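Local coordinates for uncharacterized metalloprotein (Deinococcus radiodurans, PDB 3GG7), which binds manganese and, as a member of the TatD-type metallo-dependent hydrolases, probably hydrolyses ester bonds, though its substrate is not established, at residues A[186-191]-A[223-228]. Sequence-based numbering, arbitrary orientation.
Sequences MPRDRV and WQIPAS
One face of the W223 indole carries the R188 chain from CG to NE, with the guanidinium running on over W223 CB, while V191 meets the ring at its edge, in plane, with CB 4.0 Å from W223 CZ2. R188 CD sits over the ring, 3.7 Å from the centroid of the five-membered ring and 12° off its normal, a CH-pi contact. Farther along, the guanidinium lies nearly flat on the indole, planes 18° apart; R188 CZ is 4.0 Å from the same centroid but off-centre, so the cation-pi component is displaced toward W223 CB, which covers the middle of that guanidinium face. The chain of R188, extended from CG to NE, runs antiparallel to the tryptophan side chain and delivers NH2 to the backbone of the helix end, where R188 NH2 donates a weak, bent bond to W223 O (3.1 Å, 124°). The indole N-H is satisfied by water: W223 NE1 donates to it at 2.8 Å, and the water in turn donates to M186 O. A leucine in place of W223 would probably leave the R188 guanidinium without its stacking surface and the bridging water without its donor. The contact joins the end of helix 212-223 to the loop between helix 177-185 and strand 191-193 of the TIM-type barrel; helix 227-243, which begins within segment 223-228, packs V230 on W223, while the N237 side chain bonds R188 O and V191 O.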
# COMPACT_ATOMS: atom_id res chain seq x y z
N MET A 186 14.70 6.14 6.22
CA MET A 186 13.85 5.03 6.64
C MET A 186 14.69 3.91 7.25
O MET A 186 15.72 3.54 6.68
CB MET A 186 13.09 4.47 5.42
CG MET A 186 12.12 5.43 4.75
SD MET A 186 11.35 4.70 3.24
CE MET A 186 10.39 6.07 2.67
N PRO A 187 14.25 3.35 8.40
CA PRO A 187 14.91 2.15 8.89
C PRO A 187 14.75 1.03 7.87
O PRO A 187 13.64 0.80 7.35
CB PRO A 187 14.18 1.84 10.21
CG PRO A 187 13.05 2.77 10.27
CD PRO A 187 13.14 3.79 9.26
N ARG A 188 15.84 0.33 7.56
CA ARG A 188 15.80 -0.68 6.51
C ARG A 188 14.89 -1.83 6.86
O ARG A 188 14.40 -2.50 5.94
CB ARG A 188 17.20 -1.21 6.17
CG ARG A 188 18.07 -0.16 5.54
CD ARG A 188 19.39 -0.73 5.07
NE ARG A 188 20.28 0.32 4.58
CZ ARG A 188 21.54 0.09 4.19
NH1 ARG A 188 22.06 -1.13 4.25
NH2 ARG A 188 22.27 1.10 3.74
N ASP A 189 14.67 -2.07 8.15
CA ASP A 189 13.80 -3.16 8.61
C ASP A 189 12.30 -2.82 8.53
O ASP A 189 11.47 -3.63 8.95
CB ASP A 189 14.22 -3.71 10.00
CG ASP A 189 14.22 -2.67 11.10
OD1 ASP A 189 13.80 -1.52 10.86
OD2 ASP A 189 14.62 -3.03 12.24
N ARG A 190 11.97 -1.65 7.96
CA ARG A 190 10.56 -1.27 7.73
C ARG A 190 10.28 -0.87 6.28
O ARG A 190 9.25 -0.25 5.99
CB ARG A 190 10.18 -0.13 8.67
CG ARG A 190 9.97 -0.60 10.13
CD ARG A 190 9.28 0.46 10.98
NE ARG A 190 10.20 1.15 11.86
CZ ARG A 190 9.94 2.30 12.47
NH1 ARG A 190 8.76 2.91 12.32
NH2 ARG A 190 10.87 2.83 13.26
N VAL A 191 11.17 -1.27 5.37
CA VAL A 191 11.05 -0.96 3.95
C VAL A 191 10.54 -2.17 3.16
O VAL A 191 11.08 -3.27 3.26
CB VAL A 191 12.36 -0.42 3.38
CG1 VAL A 191 12.27 -0.16 1.88
CG2 VAL A 191 12.68 0.89 4.10
N TRP A 223 21.24 1.75 -0.91
CA TRP A 223 21.75 1.12 0.30
C TRP A 223 23.20 0.67 0.15
O TRP A 223 23.87 0.37 1.14
CB TRP A 223 20.90 -0.09 0.68
CG TRP A 223 19.52 0.23 1.22
CD1 TRP A 223 19.02 1.44 1.59
CD2 TRP A 223 18.48 -0.73 1.48
NE1 TRP A 223 17.72 1.31 2.04
CE2 TRP A 223 17.38 -0.02 1.99
CE3 TRP A 223 18.38 -2.11 1.32
CZ2 TRP A 223 16.19 -0.65 2.35
CZ3 TRP A 223 17.19 -2.73 1.67
CH2 TRP A 223 16.12 -2.00 2.19
N GLN A 224 23.66 0.60 -1.10
CA GLN A 224 24.98 0.07 -1.45
C GLN A 224 25.21 -1.37 -0.96
O GLN A 224 26.24 -1.70 -0.36
CB GLN A 224 26.09 1.04 -1.02
CG GLN A 224 25.99 2.37 -1.77
CD GLN A 224 27.04 3.41 -1.36
OE1 GLN A 224 27.09 3.85 -0.21
NE2 GLN A 224 27.85 3.82 -2.31
N ILE A 225 24.21 -2.23 -1.20
CA ILE A 225 24.34 -3.67 -1.00
C ILE A 225 23.85 -4.40 -2.26
O ILE A 225 23.16 -3.80 -3.09
CB ILE A 225 23.60 -4.17 0.27
CG1 ILE A 225 22.08 -4.13 0.09
CG2 ILE A 225 24.02 -3.35 1.49
CD1 ILE A 225 21.31 -4.60 1.31
N PRO A 226 24.22 -5.68 -2.43
CA PRO A 226 23.78 -6.40 -3.62
C PRO A 226 22.26 -6.60 -3.67
O PRO A 226 21.61 -6.72 -2.62
CB PRO A 226 24.48 -7.76 -3.49
CG PRO A 226 25.70 -7.46 -2.66
CD PRO A 226 25.21 -6.46 -1.66
N ALA A 227 21.71 -6.67 -4.89
CA ALA A 227 20.27 -6.88 -5.07
C ALA A 227 19.73 -8.11 -4.31
O ALA A 227 18.64 -8.05 -3.73
CB ALA A 227 19.92 -6.97 -6.55
N SER A 228 20.49 -9.20 -4.26
CA SER A 228 20.05 -10.39 -3.52
C SER A 228 19.86 -10.10 -2.02
O SER A 228 18.96 -10.65 -1.39
CB SER A 228 21.04 -11.55 -3.70
OG SER A 228 22.30 -11.27 -3.11
O HOH W 1 16.12 2.68 3.95